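Local coordinates for 39 kDa initiator binding protein (Trichomonas vaginalis, PDB 1Q87) that probably recognises the initiator (Inr) element of core promoters as a DNA-binding protein, this chain being its C-domain, at residues I24-F35 against K168-E176. Residues are numbered along the deposited sequence; the frame is centred on the assembly and turned at random.
Sequences IGNSTPNEQETF and KIWNKPLIE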
loop_
_atom_site.group_PDB
_atom_site.type_symbol
_atom_site.label_atom_id
_atom_site.label_comp_id
_atom_site.label_asym_id
_atom_site.label_seq_id
_atom_site.Cartn_x
_atom_site.Cartn_y
_atom_site.Cartn_z
ATOM N N ILE A 24 -3.668 11.680 -1.409
ATOM C CA ILE A 24 -3.119 10.696 -2.312
ATOM C C ILE A 24 -2.674 11.411 -3.574
ATOM O O ILE A 24 -3.235 12.448 -3.932
ATOM C CB ILE A 24 -4.140 9.605 -2.634
ATOM C CG1 ILE A 24 -5.444 10.229 -3.105
ATOM C CG2 ILE A 24 -4.363 8.752 -1.387
ATOM C CD1 ILE A 24 -6.313 9.265 -3.940
ATOM N N GLY A 25 -1.652 10.860 -4.224
ATOM C CA GLY A 25 -1.123 11.446 -5.441
ATOM C C GLY A 25 -1.460 10.618 -6.668
ATOM O O GLY A 25 -2.106 9.573 -6.569
ATOM N N ASN A 26 -0.996 11.094 -7.819
ATOM C CA ASN A 26 -1.227 10.477 -9.112
ATOM C C ASN A 26 -2.701 10.192 -9.237
ATOM O O ASN A 26 -3.101 9.207 -9.881
ATOM C CB ASN A 26 -0.421 9.179 -9.261
ATOM C CG ASN A 26 0.070 8.954 -10.712
ATOM O OD1 ASN A 26 0.860 8.047 -10.994
ATOM N ND2 ASN A 26 -0.390 9.798 -11.617
ATOM N N SER A 27 -3.495 11.102 -8.665
ATOM C CA SER A 27 -4.951 10.963 -8.632
ATOM C C SER A 27 -5.659 12.218 -9.078
ATOM O O SER A 27 -5.248 13.310 -8.690
ATOM C CB SER A 27 -5.420 10.672 -7.188
ATOM O OG SER A 27 -4.736 9.565 -6.643
ATOM N N THR A 28 -6.741 12.073 -9.843
ATOM C CA THR A 28 -7.502 13.246 -10.268
ATOM C C THR A 28 -8.275 13.784 -9.075
ATOM O O THR A 28 -8.470 13.088 -8.077
ATOM C CB THR A 28 -8.539 12.947 -11.367
ATOM O OG1 THR A 28 -9.499 12.006 -10.877
ATOM C CG2 THR A 28 -7.870 12.406 -12.626
ATOM N N PRO A 29 -8.707 15.046 -9.161
ATOM C CA PRO A 29 -9.473 15.727 -8.108
ATOM C C PRO A 29 -10.661 14.886 -7.687
ATOM O O PRO A 29 -10.874 14.647 -6.504
ATOM C CB PRO A 29 -9.901 17.024 -8.779
ATOM C CG PRO A 29 -8.717 17.333 -9.647
ATOM C CD PRO A 29 -8.378 15.973 -10.256
ATOM N N ASN A 30 -11.438 14.454 -8.674
ATOM C CA ASN A 30 -12.603 13.605 -8.438
ATOM C C ASN A 30 -12.214 12.309 -7.705
ATOM O O ASN A 30 -12.888 11.876 -6.775
ATOM C CB ASN A 30 -13.256 13.236 -9.771
ATOM C CG ASN A 30 -14.006 14.396 -10.410
ATOM O OD1 ASN A 30 -14.440 14.291 -11.568
ATOM N ND2 ASN A 30 -14.170 15.502 -9.666
ATOM N N GLU A 31 -11.132 11.680 -8.142
ATOM C CA GLU A 31 -10.697 10.461 -7.509
ATOM C C GLU A 31 -10.304 10.711 -6.068
ATOM O O GLU A 31 -10.526 9.864 -5.210
ATOM C CB GLU A 31 -9.534 9.854 -8.297
ATOM C CG GLU A 31 -9.975 9.441 -9.708
ATOM C CD GLU A 31 -8.851 8.945 -10.607
ATOM O OE1 GLU A 31 -9.176 8.502 -11.734
ATOM O OE2 GLU A 31 -7.664 8.997 -10.208
ATOM N N GLN A 32 -9.742 11.886 -5.805
ATOM C CA GLN A 32 -9.299 12.235 -4.463
ATOM C C GLN A 32 -10.465 12.361 -3.502
ATOM O O GLN A 32 -10.410 11.835 -2.364
ATOM C CB GLN A 32 -8.508 13.527 -4.495
ATOM C CG GLN A 32 -7.070 13.272 -4.860
ATOM C CD GLN A 32 -6.326 14.526 -5.263
ATOM O OE1 GLN A 32 -5.125 14.631 -5.035
ATOM N NE2 GLN A 32 -7.027 15.476 -5.881
ATOM N N GLU A 33 -11.512 13.048 -3.962
ATOM C CA GLU A 33 -12.694 13.213 -3.155
ATOM C C GLU A 33 -13.446 11.898 -3.048
ATOM O O GLU A 33 -13.956 11.560 -1.983
ATOM C CB GLU A 33 -13.562 14.324 -3.717
ATOM C CG GLU A 33 -12.952 15.692 -3.399
ATOM C CD GLU A 33 -12.264 15.722 -2.014
ATOM O OE1 GLU A 33 -12.965 15.500 -0.991
ATOM O OE2 GLU A 33 -11.027 15.959 -1.960
ATOM N N THR A 34 -13.512 11.145 -4.136
ATOM C CA THR A 34 -14.171 9.867 -4.049
ATOM C C THR A 34 -13.455 9.042 -2.972
ATOM O O THR A 34 -14.086 8.467 -2.069
ATOM C CB THR A 34 -14.077 9.101 -5.350
ATOM O OG1 THR A 34 -14.808 9.797 -6.367
ATOM C CG2 THR A 34 -14.627 7.673 -5.157
ATOM N N PHE A 35 -12.131 8.998 -3.055
ATOM C CA PHE A 35 -11.394 8.210 -2.098
ATOM C C PHE A 35 -11.534 8.739 -0.673
ATOM O O PHE A 35 -11.551 7.966 0.300
ATOM C CB PHE A 35 -9.917 8.137 -2.482
ATOM C CG PHE A 35 -9.072 7.520 -1.423
ATOM C CD1 PHE A 35 -8.300 8.316 -0.594
ATOM C CD2 PHE A 35 -9.093 6.133 -1.211
ATOM C CE1 PHE A 35 -7.548 7.739 0.438
ATOM C CE2 PHE A 35 -8.372 5.570 -0.206
ATOM C CZ PHE A 35 -7.592 6.362 0.624
ATOM N N LYS A 168 9.436 6.103 -8.103
ATOM C CA LYS A 168 8.131 6.207 -7.490
ATOM C C LYS A 168 7.030 5.437 -8.218
ATOM O O LYS A 168 6.982 5.438 -9.440
ATOM C CB LYS A 168 7.731 7.666 -7.360
ATOM C CG LYS A 168 8.483 8.389 -6.230
ATOM C CD LYS A 168 8.006 9.821 -6.076
ATOM C CE LYS A 168 8.913 10.619 -5.144
ATOM N NZ LYS A 168 8.536 12.060 -5.140
ATOM N N ILE A 169 6.148 4.767 -7.474
ATOM C CA ILE A 169 5.052 4.018 -8.101
ATOM C C ILE A 169 3.800 4.117 -7.220
ATOM O O ILE A 169 3.864 3.914 -6.006
ATOM C CB ILE A 169 5.486 2.562 -8.347
ATOM C CG1 ILE A 169 4.360 1.803 -9.010
ATOM C CG2 ILE A 169 6.047 1.961 -7.095
ATOM C CD1 ILE A 169 3.968 2.389 -10.374
ATOM N N TRP A 170 2.668 4.440 -7.835
ATOM C CA TRP A 170 1.431 4.671 -7.082
ATOM C C TRP A 170 0.341 3.618 -7.050
ATOM O O TRP A 170 -0.120 3.128 -8.111
ATOM C CB TRP A 170 0.770 5.978 -7.555
ATOM C CG TRP A 170 1.580 7.236 -7.248
ATOM C CD1 TRP A 170 1.340 8.131 -6.259
ATOM C CD2 TRP A 170 2.752 7.710 -7.946
ATOM N NE1 TRP A 170 2.281 9.130 -6.289
ATOM C CE2 TRP A 170 3.158 8.899 -7.314
ATOM C CE3 TRP A 170 3.491 7.245 -9.043
ATOM C CZ2 TRP A 170 4.266 9.643 -7.747
ATOM C CZ3 TRP A 170 4.583 7.977 -9.470
ATOM C CH2 TRP A 170 4.963 9.163 -8.822
ATOM N N ASN A 171 -0.093 3.284 -5.831
ATOM C CA ASN A 171 -1.177 2.352 -5.696
ATOM C C ASN A 171 -2.382 3.198 -6.003
ATOM O O ASN A 171 -2.436 4.345 -5.566
ATOM C CB ASN A 171 -1.312 1.821 -4.280
ATOM C CG ASN A 171 -2.593 0.999 -4.104
ATOM O OD1 ASN A 171 -2.807 0.019 -4.823
ATOM N ND2 ASN A 171 -3.446 1.397 -3.157
ATOM N N LYS A 172 -3.311 2.667 -6.803
ATOM C CA LYS A 172 -4.554 3.374 -7.111
ATOM C C LYS A 172 -5.568 2.807 -6.080
ATOM O O LYS A 172 -6.106 1.716 -6.254
ATOM C CB LYS A 172 -5.004 3.045 -8.526
ATOM C CG LYS A 172 -3.949 3.298 -9.587
ATOM C CD LYS A 172 -3.810 4.786 -9.870
ATOM C CE LYS A 172 -4.988 5.315 -10.700
ATOM N NZ LYS A 172 -4.968 6.812 -10.823
ATOM N N PRO A 173 -5.850 3.554 -5.002
ATOM C CA PRO A 173 -6.780 3.107 -3.953
ATOM C C PRO A 173 -8.228 2.801 -4.326
ATOM O O PRO A 173 -8.939 2.256 -3.518
ATOM C CB PRO A 173 -6.685 4.200 -2.865
ATOM C CG PRO A 173 -5.711 5.220 -3.406
ATOM C CD PRO A 173 -5.586 4.988 -4.895
ATOM N N LEU A 174 -8.674 3.140 -5.531
ATOM C CA LEU A 174 -10.051 2.806 -5.913
ATOM C C LEU A 174 -10.130 1.555 -6.809
ATOM O O LEU A 174 -11.217 1.124 -7.183
ATOM C CB LEU A 174 -10.714 3.976 -6.646
ATOM C CG LEU A 174 -10.672 5.341 -5.958
ATOM C CD1 LEU A 174 -11.305 6.445 -6.845
ATOM C CD2 LEU A 174 -11.390 5.211 -4.640
ATOM N N ILE A 175 -8.985 0.949 -7.119
ATOM C CA ILE A 175 -8.976 -0.199 -8.002
ATOM C C ILE A 175 -8.664 -1.499 -7.314
ATOM O O ILE A 175 -7.586 -1.665 -6.716
ATOM C CB ILE A 175 -7.990 -0.003 -9.173
ATOM C CG1 ILE A 175 -8.346 1.268 -9.950
ATOM C CG2 ILE A 175 -7.976 -1.255 -10.076
ATOM C CD1 ILE A 175 -9.744 1.297 -10.521
ATOM N N GLU A 176 -9.615 -2.431 -7.423
ATOM C CA GLU A 176 -9.468 -3.732 -6.797
ATOM C C GLU A 176 -8.272 -4.457 -7.365
ATOM O O GLU A 176 -7.856 -4.247 -8.493
ATOM C CB GLU A 176 -10.727 -4.568 -6.989
ATOM C CG GLU A 176 -11.919 -4.032 -6.222
ATOM C CD GLU A 176 -13.140 -4.933 -6.325
ATOM O OE1 GLU A 176 -12.971 -6.178 -6.238
ATOM O OE2 GLU A 176 -14.263 -4.398 -6.479
#
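Lys172, bent at chi2 (-76°) and chi3 (-75°), brings its ammonium group to the loop 24-28 and the first turn of helix 29-47, while the extended chain of Glu31 carries its carboxylate to the same point. There Lys172 NZ makes a long salt bridge to Glu31 OE2 (3.5 Å) and a weak hydrogen bond to the backbone Asn26 O (3.2 Å). Glu31 OE2 also accepts from Thr28 N at 3.2 Å, the donor lying above the carboxylate plane, as one half of the capping box that starts helix 29-47. Apolar groups extend the contact on one flank: Pro173 comes at about a right angle to Phe35, its CB 3.4 Å from Phe35 CE2 and its CG over one face of the phenyl, offset toward the rim, and Leu174 CD2 meets Phe35 CB at 3.9 Å, near the plane of that ring. Ile24 CD1 touches Pro173 CG at 4.1 Å. Toward the strand, Asn26 CB sits over the five-membered ring of Trp170, a CH-pi contact 3.6 Å from the centroid; Trp170 NE1 donates a hydrogen bond to Glu154 OE1. The example thus joins the N-terminus of a helix to the end of strand 165-171 and its following type I turn. With the ammonium group and the helix N-terminus both beside it, the Glu31 carboxylate would probably be favoured in its charged form.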